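Endoglucanase from Ruminococcus champanellensis probably hydrolyses internal beta-1,4 linkages of cellulose and related plant cell-wall polysaccharides as a broad-specificity endoglucanase of glycoside hydrolase family 5. Local coordinates of one contact, PDB 6WQV (chain A, 1.45 Å), residues T73-V78 and I115-H120, beside the matching contact of the related cellulose hydrolase from Bacillus licheniformis, PDB 4YZT (chain B, 1.67 Å), residues S70-V75 and V112-H117. Structure 2 is superposed on structure 1 by the backbone atoms of these residues (RMSD 0.30 Å); each is numbered along its deposited sequence.

Structure 1 (6WQV); sequences TVRVPV and ILNIHH. With GLC (alpha-D-glucopyranose), chain C; BGC (beta-D-glucopyranose), chain D.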
loop_
_atom_site.group_PDB
_atom_site.type_symbol
_atom_site.label_atom_id
_atom_site.label_comp_id
_atom_site.label_asym_id
_atom_site.label_seq_id
_atom_site.Cartn_x
_atom_site.Cartn_y
_atom_site.Cartn_z
ATOM N N THR A 73 -8.579 -7.312 -5.802
ATOM C CA THR A 73 -7.475 -6.362 -5.895
ATOM C C THR A 73 -6.342 -6.877 -5.024
ATOM O O THR A 73 -6.579 -7.340 -3.904
ATOM C CB THR A 73 -7.942 -4.991 -5.383
ATOM O OG1 THR A 73 -8.970 -4.482 -6.234
ATOM C CG2 THR A 73 -6.811 -3.985 -5.339
ATOM N N VAL A 74 -5.121 -6.810 -5.544
ATOM C CA VAL A 74 -3.924 -7.163 -4.786
ATOM C C VAL A 74 -2.961 -5.985 -4.825
ATOM O O VAL A 74 -2.604 -5.494 -5.904
ATOM C CB VAL A 74 -3.242 -8.435 -5.313
ATOM C CG1 VAL A 74 -1.922 -8.676 -4.594
ATOM C CG2 VAL A 74 -4.174 -9.622 -5.153
ATOM N N ARG A 75 -2.570 -5.513 -3.645
ATOM C CA ARG A 75 -1.483 -4.553 -3.524
ATOM C C ARG A 75 -0.188 -5.338 -3.372
ATOM O O ARG A 75 -0.095 -6.245 -2.531
ATOM C CB ARG A 75 -1.704 -3.632 -2.330
ATOM C CG ARG A 75 -0.581 -2.594 -2.114
ATOM C CD ARG A 75 -1.133 -1.488 -1.277
ATOM N NE ARG A 75 -0.267 -0.376 -0.877
ATOM C CZ ARG A 75 0.454 -0.344 0.237
ATOM N NH1 ARG A 75 0.501 -1.382 1.055
ATOM N NH2 ARG A 75 1.137 0.760 0.528
ATOM N N VAL A 76 0.777 -5.030 -4.233
ATOM C CA VAL A 76 2.082 -5.685 -4.264
ATOM C C VAL A 76 3.116 -4.691 -3.743
ATOM O O VAL A 76 3.698 -3.927 -4.538
ATOM C CB VAL A 76 2.426 -6.187 -5.673
ATOM C CG1 VAL A 76 3.789 -6.859 -5.695
ATOM C CG2 VAL A 76 1.363 -7.153 -6.165
ATOM N N PRO A 77 3.362 -4.652 -2.437
ATOM C CA PRO A 77 4.408 -3.757 -1.915
ATOM C C PRO A 77 5.775 -4.264 -2.337
ATOM O O PRO A 77 6.076 -5.455 -2.214
ATOM C CB PRO A 77 4.222 -3.835 -0.398
ATOM C CG PRO A 77 3.624 -5.190 -0.156
ATOM C CD PRO A 77 2.756 -5.471 -1.369
ATOM N N VAL A 78 6.608 -3.364 -2.843
ATOM C CA VAL A 78 7.932 -3.726 -3.320
ATOM C C VAL A 78 8.953 -2.778 -2.729
ATOM O O VAL A 78 8.844 -1.555 -2.892
ATOM C CB VAL A 78 8.029 -3.701 -4.853
ATOM C CG1 VAL A 78 9.448 -4.066 -5.291
ATOM C CG2 VAL A 78 6.999 -4.616 -5.485
ATOM N N ILE A 115 -1.995 -2.921 -7.401
ATOM C CA ILE A 115 -1.317 -1.699 -6.978
ATOM C C ILE A 115 0.143 -2.054 -6.757
ATOM O O ILE A 115 0.455 -2.950 -5.966
ATOM C CB ILE A 115 -1.937 -1.139 -5.693
ATOM C CG1 ILE A 115 -3.387 -0.722 -5.937
ATOM C CG2 ILE A 115 -1.118 0.042 -5.166
ATOM C CD1 ILE A 115 -4.198 -0.686 -4.671
ATOM N N LEU A 116 1.031 -1.363 -7.463
ATOM C CA LEU A 116 2.473 -1.553 -7.372
ATOM C C LEU A 116 3.091 -0.277 -6.817
ATOM O O LEU A 116 2.816 0.812 -7.336
ATOM C CB LEU A 116 3.029 -1.828 -8.771
ATOM C CG LEU A 116 4.548 -1.946 -8.900
ATOM C CD1 LEU A 116 5.009 -3.156 -8.104
ATOM C CD2 LEU A 116 4.971 -2.052 -10.342
ATOM N N ASN A 117 3.929 -0.404 -5.784
ATOM C CA ASN A 117 4.490 0.764 -5.096
ATOM C C ASN A 117 6.011 0.673 -4.983
ATOM O O ASN A 117 6.658 -0.224 -5.528
ATOM C CB ASN A 117 3.827 0.974 -3.724
ATOM C CG ASN A 117 4.371 0.051 -2.639
ATOM O OD1 ASN A 117 5.304 -0.717 -2.854
ATOM N ND2 ASN A 117 3.779 0.140 -1.446
ATOM N N ILE A 118 6.585 1.678 -4.308
ATOM C CA ILE A 118 7.863 1.563 -3.613
ATOM C C ILE A 118 7.545 1.575 -2.119
ATOM O O ILE A 118 6.645 2.303 -1.677
ATOM C CB ILE A 118 8.891 2.643 -4.010
ATOM C CG1 ILE A 118 8.570 4.023 -3.434
ATOM C CG2 ILE A 118 9.010 2.758 -5.530
ATOM C CD1 ILE A 118 9.581 5.100 -3.848
ATOM N N HIS A 119 8.243 0.736 -1.343
ATOM C CA HIS A 119 7.781 0.429 0.003
ATOM C C HIS A 119 8.807 0.868 1.037
ATOM O O HIS A 119 8.810 2.040 1.440
ATOM C CB HIS A 119 7.324 -1.035 0.103
ATOM C CG HIS A 119 6.358 -1.289 1.218
ATOM N ND1 HIS A 119 5.006 -1.035 1.101
ATOM C CD2 HIS A 119 6.545 -1.766 2.471
ATOM C CE1 HIS A 119 4.405 -1.354 2.231
ATOM N NE2 HIS A 119 5.316 -1.802 3.078
ATOM N N HIS A 120 9.653 -0.027 1.543
ATOM C CA HIS A 120 10.569 0.329 2.627
ATOM C C HIS A 120 11.836 0.982 2.069
ATOM O O HIS A 120 12.931 0.414 2.076
ATOM C CB HIS A 120 10.923 -0.891 3.465
ATOM C CG HIS A 120 9.779 -1.478 4.229
ATOM N ND1 HIS A 120 8.911 -0.718 4.982
ATOM C CD2 HIS A 120 9.388 -2.768 4.392
ATOM C CE1 HIS A 120 8.024 -1.505 5.563
ATOM N NE2 HIS A 120 8.294 -2.757 5.223
HETATM C C1 GLC C . 2.693 -0.045 7.599
HETATM C C2 GLC C . 3.650 -0.724 6.638
HETATM C C3 GLC C . 3.760 -2.188 6.634
HETATM C C4 GLC C . 3.811 -2.723 8.045
HETATM C C5 GLC C . 2.514 -2.321 8.707
HETATM C C6 GLC C . 2.272 -2.953 10.068
HETATM O O1 GLC C . 1.429 0.207 7.144
HETATM O O2 GLC C . 3.367 -0.186 5.310
HETATM O O3 GLC C . 5.009 -2.524 5.922
HETATM O O4 GLC C . 3.986 -4.143 8.003
HETATM O O5 GLC C . 2.508 -0.849 8.885
HETATM O O6 GLC C . 3.209 -2.561 10.974
HETATM C C2 BGC D . 4.834 -6.033 9.142
HETATM C C3 BGC D . 5.922 -6.502 10.052
HETATM C C4 BGC D . 7.289 -6.075 9.582
HETATM C C5 BGC D . 7.355 -4.578 9.370
HETATM C C6 BGC D . 8.619 -4.071 8.751
HETATM C C1 BGC D . 4.893 -4.527 8.930
HETATM O O2 BGC D . 3.535 -6.391 9.676
HETATM O O3 BGC D . 5.861 -7.970 10.137
HETATM O O4 BGC D . 8.292 -6.371 10.624
HETATM O O5 BGC D . 6.258 -4.165 8.450
HETATM O O6 BGC D . 8.634 -2.640 8.791
#

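Structure 2 (4YZT); sequences SVRIPV and VLNIHH. With BGC (beta-D-glucopyranose), chain E; BGC (beta-D-glucopyranose), chain F.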
loop_
_atom_site.group_PDB
_atom_site.type_symbol
_atom_site.label_atom_id
_atom_site.label_comp_id
_atom_site.label_asym_id
_atom_site.label_seq_id
_atom_site.Cartn_x
_atom_site.Cartn_y
_atom_site.Cartn_z
ATOM N N SER B 70 -8.885 -7.063 -5.716
ATOM C CA SER B 70 -7.631 -6.360 -5.972
ATOM C C SER B 70 -6.512 -6.859 -5.062
ATOM O O SER B 70 -6.772 -7.420 -4.000
ATOM C CB SER B 70 -7.815 -4.844 -5.803
ATOM O OG SER B 70 -8.205 -4.515 -4.480
ATOM N N VAL B 71 -5.271 -6.691 -5.512
ATOM C CA VAL B 71 -4.113 -7.015 -4.703
ATOM C C VAL B 71 -3.131 -5.849 -4.716
ATOM O O VAL B 71 -2.978 -5.153 -5.720
ATOM C CB VAL B 71 -3.394 -8.315 -5.173
ATOM C CG1 VAL B 71 -4.373 -9.492 -5.190
ATOM C CG2 VAL B 71 -2.749 -8.136 -6.541
ATOM N N ARG B 72 -2.493 -5.635 -3.576
ATOM C CA ARG B 72 -1.399 -4.681 -3.465
ATOM C C ARG B 72 -0.091 -5.442 -3.364
ATOM O O ARG B 72 0.033 -6.356 -2.557
ATOM C CB ARG B 72 -1.588 -3.774 -2.247
ATOM C CG ARG B 72 -0.456 -2.786 -1.970
ATOM C CD ARG B 72 -1.019 -1.714 -1.057
ATOM N NE ARG B 72 -0.143 -0.595 -0.688
ATOM C CZ ARG B 72 0.567 -0.509 0.439
ATOM N NH1 ARG B 72 0.605 -1.524 1.305
ATOM N NH2 ARG B 72 1.276 0.595 0.692
ATOM N N ILE B 73 0.870 -5.073 -4.203
ATOM C CA ILE B 73 2.164 -5.749 -4.235
ATOM C C ILE B 73 3.242 -4.772 -3.794
ATOM O O ILE B 73 3.790 -4.022 -4.608
ATOM C CB ILE B 73 2.495 -6.311 -5.650
ATOM C CG1 ILE B 73 1.380 -7.243 -6.138
ATOM C CG2 ILE B 73 3.831 -7.052 -5.656
ATOM C CD1 ILE B 73 1.484 -7.614 -7.611
ATOM N N PRO B 74 3.523 -4.747 -2.485
ATOM C CA PRO B 74 4.592 -3.862 -2.013
ATOM C C PRO B 74 5.940 -4.340 -2.511
ATOM O O PRO B 74 6.213 -5.541 -2.497
ATOM C CB PRO B 74 4.481 -3.945 -0.478
ATOM C CG PRO B 74 3.714 -5.150 -0.185
ATOM C CD PRO B 74 2.802 -5.398 -1.371
ATOM N N VAL B 75 6.774 -3.402 -2.957
ATOM C CA VAL B 75 8.110 -3.736 -3.454
ATOM C C VAL B 75 9.150 -2.790 -2.858
ATOM O O VAL B 75 9.016 -1.560 -2.936
ATOM C CB VAL B 75 8.191 -3.665 -4.984
ATOM C CG1 VAL B 75 9.618 -3.940 -5.450
ATOM C CG2 VAL B 75 7.206 -4.644 -5.623
ATOM N N VAL B 112 -2.041 -2.929 -7.287
ATOM C CA VAL B 112 -1.300 -1.755 -6.835
ATOM C C VAL B 112 0.190 -2.085 -6.727
ATOM O O VAL B 112 0.586 -2.955 -5.946
ATOM C CB VAL B 112 -1.816 -1.251 -5.480
ATOM C CG1 VAL B 112 -0.952 -0.085 -4.940
ATOM C CG2 VAL B 112 -3.278 -0.836 -5.613
ATOM N N LEU B 113 1.008 -1.391 -7.515
ATOM C CA LEU B 113 2.455 -1.582 -7.456
ATOM C C LEU B 113 3.079 -0.346 -6.818
ATOM O O LEU B 113 2.733 0.775 -7.208
ATOM C CB LEU B 113 3.029 -1.829 -8.853
ATOM C CG LEU B 113 4.553 -1.957 -9.020
ATOM C CD1 LEU B 113 5.093 -3.230 -8.378
ATOM C CD2 LEU B 113 4.943 -1.888 -10.497
ATOM N N ASN B 114 3.979 -0.525 -5.844
ATOM C CA ASN B 114 4.524 0.662 -5.166
ATOM C C ASN B 114 6.033 0.667 -4.997
ATOM O O ASN B 114 6.736 -0.192 -5.536
ATOM C CB ASN B 114 3.838 0.862 -3.794
ATOM C CG ASN B 114 4.380 -0.055 -2.674
ATOM O OD1 ASN B 114 5.381 -0.768 -2.815
ATOM N ND2 ASN B 114 3.715 0.008 -1.525
ATOM N N ILE B 115 6.509 1.678 -4.274
ATOM C CA ILE B 115 7.829 1.700 -3.663
ATOM C C ILE B 115 7.584 1.619 -2.150
ATOM O O ILE B 115 6.861 2.449 -1.599
ATOM C CB ILE B 115 8.616 2.977 -4.024
ATOM C CG1 ILE B 115 8.920 3.022 -5.533
ATOM C CG2 ILE B 115 9.891 3.096 -3.177
ATOM C CD1 ILE B 115 9.830 4.180 -5.956
ATOM N N HIS B 116 8.160 0.621 -1.478
ATOM C CA HIS B 116 7.760 0.350 -0.106
ATOM C C HIS B 116 8.809 0.764 0.943
ATOM O O HIS B 116 8.881 1.948 1.317
ATOM C CB HIS B 116 7.382 -1.141 0.039
ATOM C CG HIS B 116 6.391 -1.403 1.137
ATOM N ND1 HIS B 116 5.054 -1.078 1.028
ATOM C CD2 HIS B 116 6.554 -1.907 2.385
ATOM C CE1 HIS B 116 4.432 -1.407 2.144
ATOM N NE2 HIS B 116 5.320 -1.917 2.985
ATOM N N HIS B 117 9.629 -0.174 1.419
ATOM C CA HIS B 117 10.497 0.143 2.562
ATOM C C HIS B 117 11.693 1.024 2.210
ATOM O O HIS B 117 12.428 1.464 3.103
ATOM C CB HIS B 117 10.962 -1.136 3.246
ATOM C CG HIS B 117 9.879 -1.801 4.043
ATOM N ND1 HIS B 117 8.970 -1.087 4.791
ATOM C CD2 HIS B 117 9.549 -3.108 4.189
ATOM C CE1 HIS B 117 8.126 -1.927 5.373
ATOM N NE2 HIS B 117 8.456 -3.155 5.020
HETATM C C2 BGC E . 3.773 -0.800 6.760
HETATM C C3 BGC E . 3.860 -2.286 6.760
HETATM C C4 BGC E . 3.925 -2.826 8.120
HETATM C C5 BGC E . 2.696 -2.353 8.897
HETATM C C6 BGC E . 2.548 -2.895 10.293
HETATM C C1 BGC E . 2.567 -0.496 7.607
HETATM O O1 BGC E . 2.024 0.783 7.480
HETATM O O2 BGC E . 3.513 -0.267 5.424
HETATM O O3 BGC E . 4.991 -2.788 5.918
HETATM O O4 BGC E . 3.988 -4.295 8.037
HETATM O O5 BGC E . 2.774 -0.894 8.980
HETATM O O6 BGC E . 3.611 -2.362 11.067
HETATM C C2 BGC F . 4.889 -6.308 8.951
HETATM C C3 BGC F . 5.978 -6.879 9.803
HETATM C C4 BGC F . 7.318 -6.434 9.304
HETATM C C5 BGC F . 7.392 -4.919 9.238
HETATM C C6 BGC F . 8.726 -4.497 8.681
HETATM C C1 BGC F . 4.990 -4.804 8.893
HETATM O O2 BGC F . 3.582 -6.682 9.441
HETATM O O3 BGC F . 5.855 -8.335 9.817
HETATM O O4 BGC F . 8.434 -6.885 10.168
HETATM O O5 BGC F . 6.314 -4.355 8.399
HETATM O O6 BGC F . 8.886 -3.086 8.806
#

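Structure 1 (6WQV)
Val74 O accepts Ile115 N and Ile115 O accepts Val76 N (2.7 Å), joining neighbouring parallel strands of the (beta/alpha)8 barrel, the two ends of a beta-alpha-beta unit around helix 94-108. The Asn117 amide does a backbone carbonyl's work: OD1 receives Val78 N at 3.0 Å, while ND2, in the ring plane of His119, donates to ND1 (3.1 Å). That bond fixes the ring's rotation and leaves NE2 for O3 of the bound glucose unit, 3.0 Å away; His119 and His120 line the glycan pocket. Pro77 CB lies over one ring face in a CH-pi contact. Inside the barrel, Ile115 CG2, anti to the backbone N, meets extended Arg75 at its CG (4.1 Å), the two crossing obliquely; the guanidinium salt-bridges Glu160 and hydrogen-bonds Asn28 and Asn163. On the helix-facing side Val78 CG2 meets Leu116 CD1. Val76 CB adjoins Ile115 O, Ile118 packs on helix 129-149, and Thr73 on Ile23.

Structure 2 (4YZT)
Val71 O accepts Val112 N, and Val112 O in turn accepts Ile73 N (2.8 Å), tying the two strands together. The amide of Asn114 stands in for a backbone carbonyl: OD1 receives Val75 N at 3.0 Å, and ND2, in the ring plane of His116, donates to ND1 at 3.1 Å. The ring is thereby held with NE2 turned to O3 of the glucose unit of chain E, 3.1 Å off; His116 and His117 line the glycan pocket. Over one ring face sits Pro74 CB, a CH-pi contact. Inside the barrel, Val112 places CG1, anti to the backbone N, 4.0 Å from CG of extended Arg72, at a slant; the guanidinium salt-bridges Glu158 and hydrogen-bonds Asn36 and Asn161. On the helix-facing side Val75 CG2 meets Leu113 CD1. Ile73 CB adjoins Val112 O, Ile115 packs on helix 130-147, and Ser70 OG bonds to Met31 O.

What differs
Both structures pair the same two barrel strands with coinciding CA atoms, and Asn117(A)/Asn114(B) donates ND2 to ND1 of His119(A)/His116(B), next to glucose units bound at the same place. Arg75(A)/Arg72(B) and Leu116(A)/Leu113(B) also keep their places.

Three positions carry different residues. Thr73(A) is Ser70(B): the CB atoms coincide, but OG1 and CG2 of Thr73(A) have no counterpart in the serine, and OG of Ser70(B) has none in the threonine. A methyl is thus absent from Ser70(B), and its hydroxyl takes a different direction from CB. At Val76(A)/Ile73(B) the branches overlay, CG1 of Val76(A) and CG2 of Ile73(B) lying 0.2 Å apart; the isoleucine only adds CD1, so its apolar reach is longer while its touch on Val78(A)/Val75(B) is kept. Ile115(A)/Val112(B) likewise keeps both branches, with CG2 of Ile115(A) and CG1 of Val112(B) 0.3 Å apart, and its touch on Arg75(A)/Arg72(B) persists. Either beta-branched residue suits a strand.

Ile118(A) and Ile115(B) are the same residue modelled differently, chi1 74° against -65°. CG1 of Ile115(B) keeps a carbon near CG2 of Ile118(A), while the place of CD1 of Ile118(A) is left, the CD1 atoms standing 2.3 Å apart after superposition. Finally, psi is 73° at His120(A) and -4° at His117(B), which puts their carbonyl O atoms 1.6 Å apart.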